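PDB 3W5M: alpha-L-rhamnosidase from Streptomyces avermitilis, which hydrolyses terminal non-reducing alpha-L-rhamnose residues from rhamnosides such as citrus flavonoids and gum arabic, and carries a calcium-dependent rhamnose-binding module. Local coordinates for residues Asp643-Ala648 / Gly850-Pro855; Gly676-Val681 / His724-Tyr729; Asn690-Trp695 / Asp742-Trp747; Leu737-Asp742 / Ile759-Phe764. One frame throughout, in Å; residues are numbered along the deposited sequence.

Interaction 1 (Asp643-Ala648 / Gly850-Pro855); sequences DINVFA and GFLGTP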
loop_
_atom_site.group_PDB
_atom_site.type_symbol
_atom_site.label_atom_id
_atom_site.label_comp_id
_atom_site.label_asym_id
_atom_site.label_seq_id
_atom_site.Cartn_x
_atom_site.Cartn_y
_atom_site.Cartn_z
ATOM N N ASP A 643 1.336 9.129 8.930
ATOM C CA ASP A 643 1.424 7.777 9.409
ATOM C C ASP A 643 2.798 7.165 9.177
ATOM O O ASP A 643 3.308 6.440 10.016
ATOM C CB ASP A 643 0.337 6.938 8.709
ATOM C CG ASP A 643 -1.069 7.480 8.983
ATOM O OD1 ASP A 643 -1.302 8.687 8.735
ATOM O OD2 ASP A 643 -1.928 6.708 9.476
ATOM N N ILE A 644 3.370 7.390 8.001
ATOM C CA ILE A 644 4.684 6.812 7.732
ATOM C C ILE A 644 5.804 7.579 8.465
ATOM O O ILE A 644 6.789 6.971 8.913
ATOM C CB ILE A 644 4.954 6.575 6.211
ATOM C CG1 ILE A 644 6.200 5.692 6.006
ATOM C CG2 ILE A 644 5.093 7.893 5.453
ATOM C CD1 ILE A 644 6.162 4.339 6.720
ATOM N N ASN A 645 5.623 8.884 8.641
ATOM C CA ASN A 645 6.508 9.687 9.499
ATOM C C ASN A 645 6.671 8.992 10.838
ATOM O O ASN A 645 7.780 8.685 11.243
ATOM C CB ASN A 645 5.950 11.101 9.720
ATOM C CG ASN A 645 6.599 11.818 10.899
ATOM O OD1 ASN A 645 7.806 11.671 11.144
ATOM N ND2 ASN A 645 5.798 12.590 11.646
ATOM N N VAL A 646 5.569 8.710 11.522
ATOM C CA VAL A 646 5.688 8.120 12.851
ATOM C C VAL A 646 6.206 6.668 12.852
ATOM O O VAL A 646 6.908 6.262 13.775
ATOM C CB VAL A 646 4.387 8.306 13.687
ATOM C CG1 VAL A 646 3.877 9.746 13.577
ATOM C CG2 VAL A 646 3.296 7.354 13.260
ATOM N N PHE A 647 5.865 5.899 11.816
ATOM C CA PHE A 647 6.150 4.467 11.797
ATOM C C PHE A 647 7.473 4.051 11.136
ATOM O O PHE A 647 7.942 2.928 11.370
ATOM C CB PHE A 647 4.973 3.704 11.162
ATOM C CG PHE A 647 5.084 2.204 11.262
ATOM C CD1 PHE A 647 4.938 1.567 12.511
ATOM C CD2 PHE A 647 5.300 1.416 10.131
ATOM C CE1 PHE A 647 4.994 0.186 12.619
ATOM C CE2 PHE A 647 5.389 0.025 10.249
ATOM C CZ PHE A 647 5.226 -0.592 11.487
ATOM N N ALA A 648 8.080 4.940 10.345
ATOM C CA ALA A 648 9.269 4.554 9.564
ATOM C C ALA A 648 10.400 3.877 10.346
ATOM O O ALA A 648 10.911 2.866 9.904
ATOM C CB ALA A 648 9.788 5.700 8.706
ATOM N N GLY A 850 -1.559 10.721 21.273
ATOM C CA GLY A 850 -2.028 10.359 19.904
ATOM C C GLY A 850 -0.909 9.937 18.936
ATOM O O GLY A 850 0.135 9.443 19.368
ATOM N N PHE A 851 -1.138 10.146 17.632
ATOM C CA PHE A 851 -0.206 9.711 16.578
ATOM C C PHE A 851 1.210 10.228 16.692
ATOM O O PHE A 851 2.149 9.475 16.450
ATOM C CB PHE A 851 -0.740 10.072 15.178
ATOM C CG PHE A 851 -1.715 9.054 14.630
ATOM C CD1 PHE A 851 -2.512 8.289 15.488
ATOM C CD2 PHE A 851 -1.828 8.858 13.269
ATOM C CE1 PHE A 851 -3.408 7.340 14.996
ATOM C CE2 PHE A 851 -2.727 7.916 12.758
ATOM C CZ PHE A 851 -3.523 7.161 13.626
ATOM N N LEU A 852 1.350 11.496 17.066
ATOM C CA LEU A 852 2.653 12.166 17.073
ATOM C C LEU A 852 3.438 11.961 18.370
ATOM O O LEU A 852 4.666 11.815 18.343
ATOM C CB LEU A 852 2.473 13.646 16.796
ATOM C CG LEU A 852 1.978 14.075 15.427
ATOM C CD1 LEU A 852 1.942 15.596 15.414
ATOM C CD2 LEU A 852 2.899 13.533 14.340
ATOM N N GLY A 853 2.720 11.947 19.491
ATOM C CA GLY A 853 3.307 11.631 20.793
ATOM C C GLY A 853 3.688 10.191 21.033
ATOM O O GLY A 853 4.724 9.927 21.635
ATOM N N THR A 854 2.867 9.240 20.577
ATOM C CA THR A 854 3.097 7.825 20.895
ATOM C C THR A 854 4.463 7.232 20.495
ATOM O O THR A 854 5.052 6.519 21.286
ATOM C CB THR A 854 1.935 6.928 20.398
ATOM O OG1 THR A 854 0.735 7.338 21.067
ATOM C CG2 THR A 854 2.188 5.422 20.683
ATOM N N PRO A 855 4.953 7.513 19.262
ATOM C CA PRO A 855 6.215 6.885 18.851
ATOM C C PRO A 855 7.407 7.335 19.687
ATOM O O PRO A 855 8.388 6.605 19.785
ATOM C CB PRO A 855 6.381 7.355 17.396
ATOM C CG PRO A 855 5.622 8.608 17.301
ATOM C CD PRO A 855 4.452 8.443 18.236
#
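The side-chain amide nitrogen of N645, ND2, lies 4.1 Å from L852 CD2 and is gripped twice, by G694 O and by the hydroxyl of Y763, while the amide oxygen is held by T701. Both ends of the group are thus bonded and its rotation is fixed. CG of N645 stands anti to the backbone N (chi1 163°), beside the carbonyl carbon, and ND2 is the branch that lies near the leucine methyl. The N645 and L852 side chains cross at about a right angle.

V646 is the centre of the contact. Its CG1 sits 3.4 Å from F851 O, a buried carbonyl oxygen for which the model gives no hydrogen-bond partner. The same methyl meets L852 CD2 at 4.0 Å. V646 also packs on the proline, with CB 3.8 Å from P855 CG. P855 CB in turn rests on V646 O. F851, L852 and P855 all meet this one valine.

D643 reaches F851 with a carboxylate oxygen. OD2 comes 3.6 Å from F851 CE2, at the ring edge and near the ring plane, and the carboxylate plane stands 86° from the ring. The other oxygen, OD1, bonds a bound Tris molecule, and H916 touches the D643 side chain. D643 binds L-rhamnose, so the contact joins helix 641-654 to the turn that leads into the next helix, beside the L-rhamnose site of an (alpha/alpha)6-barrel.

Interaction 2 (Gly676-Val681 / His724-Tyr729); sequences GAFTDV and HAWLRY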
loop_
_atom_site.group_PDB
_atom_site.type_symbol
_atom_site.label_atom_id
_atom_site.label_comp_id
_atom_site.label_asym_id
_atom_site.label_seq_id
_atom_site.Cartn_x
_atom_site.Cartn_y
_atom_site.Cartn_z
ATOM N N GLY A 676 6.838 24.648 -2.332
ATOM C CA GLY A 676 7.714 23.815 -1.480
ATOM C C GLY A 676 7.024 23.061 -0.361
ATOM O O GLY A 676 7.682 22.501 0.526
ATOM N N ALA A 677 5.689 23.038 -0.369
ATOM C CA ALA A 677 4.986 22.342 0.688
ATOM C C ALA A 677 4.884 20.835 0.345
ATOM O O ALA A 677 4.396 20.482 -0.730
ATOM C CB ALA A 677 3.589 22.950 0.890
ATOM N N PHE A 678 5.330 19.976 1.260
ATOM C CA PHE A 678 4.963 18.546 1.171
ATOM C C PHE A 678 3.442 18.374 1.412
ATOM O O PHE A 678 2.865 19.036 2.279
ATOM C CB PHE A 678 5.782 17.744 2.178
ATOM C CG PHE A 678 7.250 17.592 1.809
ATOM C CD1 PHE A 678 7.621 17.039 0.574
ATOM C CD2 PHE A 678 8.268 17.972 2.698
ATOM C CE1 PHE A 678 8.965 16.881 0.227
ATOM C CE2 PHE A 678 9.611 17.784 2.361
ATOM C CZ PHE A 678 9.957 17.240 1.117
ATOM N N THR A 679 2.810 17.460 0.666
ATOM C CA THR A 679 1.359 17.181 0.752
ATOM C C THR A 679 0.990 16.232 1.902
ATOM O O THR A 679 1.855 15.574 2.491
ATOM C CB THR A 679 0.856 16.594 -0.593
ATOM O OG1 THR A 679 1.690 15.466 -0.946
ATOM C CG2 THR A 679 0.931 17.650 -1.722
ATOM N N ASP A 680 -0.303 16.188 2.251
ATOM C CA ASP A 680 -0.786 15.301 3.283
ATOM C C ASP A 680 -0.710 13.841 2.805
ATOM O O ASP A 680 -0.498 12.941 3.594
ATOM C CB ASP A 680 -2.238 15.634 3.659
ATOM C CG ASP A 680 -2.383 17.007 4.348
ATOM O OD1 ASP A 680 -1.352 17.633 4.711
ATOM O OD2 ASP A 680 -3.551 17.450 4.516
ATOM N N VAL A 681 -0.919 13.629 1.514
ATOM C CA VAL A 681 -0.784 12.268 0.943
ATOM C C VAL A 681 0.074 12.293 -0.304
ATOM O O VAL A 681 0.090 13.284 -1.053
ATOM C CB VAL A 681 -2.144 11.591 0.600
ATOM C CG1 VAL A 681 -2.979 11.370 1.872
ATOM C CG2 VAL A 681 -2.912 12.359 -0.473
ATOM N N HIS A 724 15.265 21.530 1.861
ATOM C CA HIS A 724 15.526 22.986 1.778
ATOM C C HIS A 724 14.263 23.739 1.383
ATOM O O HIS A 724 13.914 24.747 2.019
ATOM C CB HIS A 724 16.692 23.312 0.813
ATOM C CG HIS A 724 17.083 24.765 0.795
ATOM N ND1 HIS A 724 18.101 25.275 1.578
ATOM C CD2 HIS A 724 16.583 25.819 0.104
ATOM C CE1 HIS A 724 18.216 26.577 1.367
ATOM N NE2 HIS A 724 17.306 26.935 0.476
ATOM N N ALA A 725 13.561 23.258 0.350
ATOM C CA ALA A 725 12.375 23.940 -0.133
ATOM C C ALA A 725 11.250 23.916 0.906
ATOM O O ALA A 725 10.477 24.867 0.992
ATOM C CB ALA A 725 11.911 23.353 -1.455
ATOM N N TRP A 726 11.172 22.826 1.683
ATOM C CA TRP A 726 10.171 22.658 2.745
ATOM C C TRP A 726 10.465 23.659 3.847
ATOM O O TRP A 726 9.540 24.339 4.318
ATOM C CB TRP A 726 10.221 21.228 3.281
ATOM C CG TRP A 726 9.420 20.864 4.490
ATOM C CD1 TRP A 726 9.890 20.233 5.601
ATOM C CD2 TRP A 726 8.002 20.971 4.662
ATOM N NE1 TRP A 726 8.870 19.940 6.464
ATOM C CE2 TRP A 726 7.698 20.416 5.929
ATOM C CE3 TRP A 726 6.958 21.502 3.875
ATOM C CZ2 TRP A 726 6.397 20.361 6.441
ATOM C CZ3 TRP A 726 5.632 21.470 4.407
ATOM C CH2 TRP A 726 5.383 20.906 5.678
ATOM N N LEU A 727 11.741 23.783 4.228
ATOM C CA LEU A 727 12.110 24.695 5.335
ATOM C C LEU A 727 11.840 26.140 4.949
ATOM O O LEU A 727 11.421 26.968 5.799
ATOM C CB LEU A 727 13.582 24.510 5.752
ATOM C CG LEU A 727 13.919 23.241 6.552
ATOM C CD1 LEU A 727 15.422 23.037 6.655
ATOM C CD2 LEU A 727 13.263 23.198 7.929
ATOM N N ARG A 728 12.095 26.454 3.679
ATOM C CA ARG A 728 11.840 27.780 3.124
ATOM C C ARG A 728 10.340 28.089 3.151
ATOM O O ARG A 728 9.924 29.191 3.563
ATOM C CB ARG A 728 12.434 27.902 1.730
ATOM C CG ARG A 728 11.961 29.095 0.931
ATOM C CD ARG A 728 12.501 29.004 -0.478
ATOM N NE ARG A 728 13.936 29.267 -0.520
ATOM C CZ ARG A 728 14.699 29.051 -1.591
ATOM N NH1 ARG A 728 14.154 28.558 -2.699
ATOM N NH2 ARG A 728 16.004 29.324 -1.556
ATOM N N TYR A 729 9.532 27.104 2.755
ATOM C CA TYR A 729 8.083 27.183 2.898
ATOM C C TYR A 729 7.674 27.430 4.346
ATOM O O TYR A 729 6.816 28.276 4.612
ATOM C CB TYR A 729 7.394 25.889 2.378
ATOM C CG TYR A 729 5.925 25.817 2.757
ATOM C CD1 TYR A 729 4.942 26.383 1.938
ATOM C CD2 TYR A 729 5.522 25.207 3.956
ATOM C CE1 TYR A 729 3.598 26.345 2.307
ATOM C CE2 TYR A 729 4.186 25.130 4.304
ATOM C CZ TYR A 729 3.240 25.715 3.491
ATOM O OH TYR A 729 1.934 25.643 3.877
#
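In the (alpha/alpha)6-barrel domain, the loop between helices 658-671 and 698-710 lies against helix 713-732, with A677 and F678 on the aromatic side chains of W726 and Y729. A677 CB stands over the centre of the Y729 ring, 3.7 Å from its centroid, in a CH-pi contact. F678 comes over one face of the W726 indole. Its CD2 is 3.6 Å from W726 CG, and the two ring planes lie obliquely at 50°. CG of W726 is anti to the backbone N (chi1 172°), beside the carbonyl carbon. The indole NE1 is bonded to D697.

The loop backbone is close too. G676 O meets W726 CA at 3.3 Å in a CA-H...O contact, and it also accepts a bond from Q672. G676 has no side chain here; a CB would run into A725 O. F678 N lies 3.4 Å from W726 CE3. An alanine in place of W726 would probably open a gap beside F678 and A677 and leave D697 without its indole N-H partner. The arrangement is a loop packed on a helix of the (alpha/alpha)6-barrel through aromatic side chains.

Interaction 3 (Asn690-Trp695 / Asp742-Trp747); sequences NGVAGW and DGYGDW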
loop_
_atom_site.group_PDB
_atom_site.type_symbol
_atom_site.label_atom_id
_atom_site.label_comp_id
_atom_site.label_asym_id
_atom_site.label_seq_id
_atom_site.Cartn_x
_atom_site.Cartn_y
_atom_site.Cartn_z
ATOM N N ASN A 690 -1.914 20.336 2.277
ATOM C CA ASN A 690 -0.450 20.277 2.347
ATOM C C ASN A 690 0.066 21.213 3.436
ATOM O O ASN A 690 -0.703 22.000 3.997
ATOM C CB ASN A 690 0.178 20.675 0.999
ATOM C CG ASN A 690 -0.208 22.068 0.552
ATOM O OD1 ASN A 690 0.218 23.072 1.135
ATOM N ND2 ASN A 690 -1.014 22.141 -0.502
ATOM N N GLY A 691 1.363 21.145 3.718
ATOM C CA GLY A 691 1.987 22.080 4.679
ATOM C C GLY A 691 1.635 21.848 6.132
ATOM O O GLY A 691 1.692 22.779 6.953
ATOM N N VAL A 692 1.318 20.602 6.480
ATOM C CA VAL A 692 0.887 20.262 7.807
ATOM C C VAL A 692 2.007 19.648 8.624
ATOM O O VAL A 692 2.562 18.589 8.246
ATOM C CB VAL A 692 -0.294 19.263 7.759
ATOM C CG1 VAL A 692 -0.609 18.698 9.143
ATOM C CG2 VAL A 692 -1.498 19.905 7.088
ATOM N N ALA A 693 2.289 20.268 9.773
ATOM C CA ALA A 693 3.244 19.731 10.751
ATOM C C ALA A 693 3.008 18.291 11.173
ATOM O O ALA A 693 1.916 17.941 11.599
ATOM C CB ALA A 693 3.269 20.615 11.992
ATOM N N GLY A 694 4.069 17.478 11.108
ATOM C CA GLY A 694 4.040 16.077 11.509
ATOM C C GLY A 694 3.548 15.191 10.367
ATOM O O GLY A 694 3.614 13.961 10.461
ATOM N N TRP A 695 3.057 15.822 9.308
ATOM C CA TRP A 695 2.575 15.113 8.122
ATOM C C TRP A 695 3.623 15.380 7.023
ATOM O O TRP A 695 4.479 14.539 6.776
ATOM C CB TRP A 695 1.116 15.534 7.757
ATOM C CG TRP A 695 0.089 14.596 8.392
ATOM C CD1 TRP A 695 -0.692 13.658 7.737
ATOM C CD2 TRP A 695 -0.189 14.434 9.786
ATOM N NE1 TRP A 695 -1.455 12.971 8.632
ATOM C CE2 TRP A 695 -1.162 13.411 9.902
ATOM C CE3 TRP A 695 0.249 15.091 10.958
ATOM C CZ2 TRP A 695 -1.679 13.008 11.134
ATOM C CZ3 TRP A 695 -0.269 14.688 12.184
ATOM C CH2 TRP A 695 -1.217 13.656 12.266
ATOM N N ASP A 742 -2.547 25.284 13.189
ATOM C CA ASP A 742 -3.307 24.555 12.176
ATOM C C ASP A 742 -2.804 23.121 12.126
ATOM O O ASP A 742 -1.757 22.813 12.689
ATOM C CB ASP A 742 -3.099 25.191 10.799
ATOM C CG ASP A 742 -3.583 26.625 10.726
ATOM O OD1 ASP A 742 -4.465 27.023 11.530
ATOM O OD2 ASP A 742 -3.076 27.361 9.843
ATOM N N GLY A 743 -3.534 22.251 11.431
ATOM C CA GLY A 743 -3.066 20.886 11.183
ATOM C C GLY A 743 -3.832 19.830 11.944
ATOM O O GLY A 743 -4.784 20.146 12.665
ATOM N N TYR A 744 -3.428 18.569 11.784
ATOM C CA TYR A 744 -4.067 17.478 12.488
ATOM C C TYR A 744 -3.698 17.397 13.975
ATOM O O TYR A 744 -4.476 16.897 14.773
ATOM C CB TYR A 744 -3.806 16.144 11.767
ATOM C CG TYR A 744 -4.243 16.177 10.324
ATOM C CD1 TYR A 744 -5.602 16.281 9.986
ATOM C CD2 TYR A 744 -3.305 16.103 9.292
ATOM C CE1 TYR A 744 -6.005 16.304 8.661
ATOM C CE2 TYR A 744 -3.697 16.134 7.967
ATOM C CZ TYR A 744 -5.043 16.232 7.653
ATOM O OH TYR A 744 -5.418 16.274 6.333
ATOM N N GLY A 745 -2.517 17.902 14.337
ATOM C CA GLY A 745 -1.992 17.822 15.700
ATOM C C GLY A 745 -1.662 16.410 16.131
ATOM O O GLY A 745 -1.396 15.516 15.288
ATOM N N ASP A 746 -1.700 16.190 17.441
ATOM C CA ASP A 746 -1.496 14.876 18.015
ATOM C C ASP A 746 -2.769 14.041 17.827
ATOM O O ASP A 746 -3.431 13.639 18.786
ATOM C CB ASP A 746 -1.065 14.956 19.499
ATOM C CG ASP A 746 -0.602 13.619 20.051
ATOM O OD1 ASP A 746 0.047 12.841 19.313
ATOM O OD2 ASP A 746 -0.885 13.321 21.242
ATOM N N TRP A 747 -3.079 13.784 16.558
ATOM C CA TRP A 747 -4.262 13.024 16.123
ATOM C C TRP A 747 -4.638 11.832 16.998
ATOM O O TRP A 747 -3.816 10.965 17.286
ATOM C CB TRP A 747 -4.000 12.556 14.680
ATOM C CG TRP A 747 -5.191 12.047 13.920
ATOM C CD1 TRP A 747 -5.415 10.761 13.490
ATOM C CD2 TRP A 747 -6.291 12.827 13.458
ATOM N NE1 TRP A 747 -6.602 10.701 12.803
ATOM C CE2 TRP A 747 -7.161 11.955 12.771
ATOM C CE3 TRP A 747 -6.631 14.183 13.562
ATOM C CZ2 TRP A 747 -8.353 12.397 12.191
ATOM C CZ3 TRP A 747 -7.804 14.616 12.997
ATOM C CH2 TRP A 747 -8.654 13.725 12.304
HETATM O O HOH W 1 0.649 22.709 10.607
HETATM O O HOH W 2 -0.375 18.974 12.809
#
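The L-rhamnose pocket of the barrel is lined here by W695, a sugar-binding residue, which packs against Y744 and W747 of a second loop. Y744 presents its edge to the face of the indole. Its CD2 sits over the centre of the indole, 3.5 Å from W695 CE2, and the ring planes are 51° apart. Y744 CB adds a CH-pi contact, 3.8 Å from the centroid of the six-membered ring. The far rim of the indole meets backbone: G745 O lies near the ring plane, 3.4 Å from W695 CZ3. W747 CB is 3.8 Å from W695 CH2, also at the edge.

Together these contacts meet one face and part of the edge of W695, which probably limits its tilt. Its NE1 is bonded to a bound Tris molecule. The hydroxyl of Y744 is tied to D680, which probably helps to position the tyrosine ring.

V692 touches the other side of the tyrosine, with CG1 3.7 Å from Y744 CD2. CG1, the branch anti to the backbone N (chi1 170°), is the one that makes this contact, and the two side chains cross at about a right angle. Two waters bridge the backbones. One accepts from A693 N and donates to D742 O. The other donates to A693 O at 2.8 Å and accepts from G745 N at 2.8 Å. Two loops thus meet through aromatic packing and water at the L-rhamnose site of this GH78 enzyme.

Interaction 4 (Leu737-Asp742 / Ile759-Phe764); sequences LLRPAD and IATAYF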
loop_
_atom_site.group_PDB
_atom_site.type_symbol
_atom_site.label_atom_id
_atom_site.label_comp_id
_atom_site.label_asym_id
_atom_site.label_seq_id
_atom_site.Cartn_x
_atom_site.Cartn_y
_atom_site.Cartn_z
ATOM N N LEU A 737 9.172 32.849 13.619
ATOM C CA LEU A 737 9.438 31.409 13.656
ATOM C C LEU A 737 8.389 30.569 14.380
ATOM O O LEU A 737 8.548 29.354 14.510
ATOM C CB LEU A 737 10.856 31.120 14.171
ATOM C CG LEU A 737 11.958 31.825 13.372
ATOM C CD1 LEU A 737 13.272 31.674 14.117
ATOM C CD2 LEU A 737 12.066 31.300 11.938
ATOM N N LEU A 738 7.312 31.209 14.846
ATOM C CA LEU A 738 6.242 30.474 15.497
ATOM C C LEU A 738 5.265 30.078 14.417
ATOM O O LEU A 738 4.909 30.893 13.570
ATOM C CB LEU A 738 5.547 31.324 16.580
ATOM C CG LEU A 738 6.458 31.900 17.676
ATOM C CD1 LEU A 738 5.602 32.649 18.700
ATOM C CD2 LEU A 738 7.327 30.827 18.347
ATOM N N ARG A 739 4.841 28.815 14.433
ATOM C CA ARG A 739 3.928 28.340 13.399
ATOM C C ARG A 739 2.465 28.459 13.842
ATOM O O ARG A 739 2.175 28.350 15.040
ATOM C CB ARG A 739 4.290 26.892 13.023
ATOM C CG ARG A 739 5.624 26.822 12.277
ATOM C CD ARG A 739 5.399 26.832 10.770
ATOM N NE ARG A 739 4.679 25.620 10.339
ATOM C CZ ARG A 739 3.851 25.568 9.291
ATOM N NH1 ARG A 739 3.614 26.646 8.570
ATOM N NH2 ARG A 739 3.251 24.418 8.971
ATOM N N PRO A 740 1.541 28.637 12.868
ATOM C CA PRO A 740 0.095 28.706 13.148
ATOM C C PRO A 740 -0.439 27.460 13.860
ATOM O O PRO A 740 0.129 26.376 13.713
ATOM C CB PRO A 740 -0.533 28.813 11.750
ATOM C CG PRO A 740 0.538 29.293 10.848
ATOM C CD PRO A 740 1.839 28.808 11.429
ATOM N N ALA A 741 -1.515 27.602 14.638
ATOM C CA ALA A 741 -2.126 26.456 15.283
ATOM C C ALA A 741 -3.096 25.741 14.308
ATOM O O ALA A 741 -4.303 25.638 14.552
ATOM C CB ALA A 741 -2.820 26.857 16.595
ATOM N N ASP A 742 -2.547 25.284 13.189
ATOM C CA ASP A 742 -3.307 24.555 12.176
ATOM C C ASP A 742 -2.804 23.121 12.126
ATOM O O ASP A 742 -1.757 22.813 12.689
ATOM C CB ASP A 742 -3.099 25.191 10.799
ATOM C CG ASP A 742 -3.583 26.625 10.726
ATOM O OD1 ASP A 742 -4.465 27.023 11.530
ATOM O OD2 ASP A 742 -3.076 27.361 9.843
ATOM N N ILE A 759 2.873 22.067 18.600
ATOM C CA ILE A 759 3.204 20.966 17.683
ATOM C C ILE A 759 3.894 21.457 16.422
ATOM O O ILE A 759 4.951 20.931 16.035
ATOM C CB ILE A 759 1.959 20.171 17.246
ATOM C CG1 ILE A 759 1.264 19.457 18.422
ATOM C CG2 ILE A 759 2.304 19.230 16.082
ATOM C CD1 ILE A 759 2.129 18.555 19.274
ATOM N N ALA A 760 3.296 22.442 15.768
ATOM C CA ALA A 760 3.797 22.928 14.504
ATOM C C ALA A 760 5.163 23.570 14.641
ATOM O O ALA A 760 6.037 23.356 13.805
ATOM C CB ALA A 760 2.814 23.895 13.867
ATOM N N THR A 761 5.359 24.365 15.700
ATOM C CA THR A 761 6.656 24.990 15.876
ATOM C C THR A 761 7.715 23.922 16.262
ATOM O O THR A 761 8.836 24.009 15.796
ATOM C CB THR A 761 6.604 26.176 16.873
ATOM O OG1 THR A 761 5.577 27.095 16.464
ATOM C CG2 THR A 761 7.921 26.923 16.823
ATOM N N ALA A 762 7.344 22.901 17.041
ATOM C CA ALA A 762 8.267 21.822 17.408
ATOM C C ALA A 762 8.738 21.060 16.155
ATOM O O ALA A 762 9.946 20.824 15.947
ATOM C CB ALA A 762 7.618 20.880 18.404
ATOM N N TYR A 763 7.793 20.748 15.276
ATOM C CA TYR A 763 8.148 20.051 14.028
ATOM C C TYR A 763 9.016 20.866 13.060
ATOM O O TYR A 763 9.919 20.313 12.405
ATOM C CB TYR A 763 6.904 19.432 13.358
ATOM C CG TYR A 763 6.844 17.941 13.600
ATOM C CD1 TYR A 763 7.656 17.083 12.851
ATOM C CD2 TYR A 763 6.018 17.377 14.578
ATOM C CE1 TYR A 763 7.657 15.722 13.069
ATOM C CE2 TYR A 763 6.006 16.000 14.799
ATOM C CZ TYR A 763 6.815 15.170 14.015
ATOM O OH TYR A 763 6.859 13.787 14.190
ATOM N N PHE A 764 8.787 22.181 13.009
ATOM C CA PHE A 764 9.592 23.100 12.221
ATOM C C PHE A 764 11.067 23.055 12.666
ATOM O O PHE A 764 11.977 22.870 11.846
ATOM C CB PHE A 764 8.964 24.519 12.325
ATOM C CG PHE A 764 9.687 25.622 11.568
ATOM C CD1 PHE A 764 10.499 25.374 10.459
ATOM C CD2 PHE A 764 9.505 26.949 11.952
ATOM C CE1 PHE A 764 11.120 26.406 9.780
ATOM C CE2 PHE A 764 10.122 27.988 11.259
ATOM C CZ PHE A 764 10.931 27.721 10.171
HETATM O O HOH W 3 5.404 23.159 11.162
#
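This is a loop-to-helix contact that combines a polar bond with apolar packing, where the chain running up to helix 756-777 packs on that helix, R739 on A760 and T761. The backbone N-H of R739 points at T761 OG1, 2.8 Å away and nearly straight at 176°. The same hydroxyl oxygen also bonds D757 O and the hydroxyl of Y800. T761 CG2 lies 3.4 Å from L737 O, which is buried and has no bonding partner in the model. A valine in place of T761 would probably leave the R739 N-H without its acceptor.

R739 CB touches A760 CB at 3.4 Å, and R739 CG lies 3.9 Å from F764 CD2. The side chain bends at chi2 (-95°), which places CD, and again at chi3, which places NE. NE bonds a water at 2.7 Å, which donates to A760 O at 2.7 Å. NH1 bonds H733 O and NH2 bonds G691 O, so the guanidinium holds two backbone carbonyls directly and a third through the water.

L737 O also lies at the edge of the F764 ring, near its plane. L737 CD2 comes to 3.9 Å from F764 CE2, the side chains crossing at about a right angle. The contact sits between helix 713-732, which R739 and F764 touch through L730, and helix 783-800, whose F796 and I792 meet T761 and F764.

Following the chain from the N terminus, interaction 1 opens first, at 643-648, and closes last, at 850-855. The other three are nested inside its loop. Interaction 2 runs from 676-681 to 724-729. Interaction 3 opens at 690-695, before interaction 2 closes, and ends at 742-747, so the two cross. Interaction 4, from 737-742 to 759-764, likewise crosses interaction 3 and shares D742 with it. Interactions 2 and 4 are in series. D680 with Y744 joins 2 to 3, G691 with R739 joins 3 to 4, and D746 with G850 joins 3 to 1. Together they tie the loops beside the rhamnose pocket to the barrel helices.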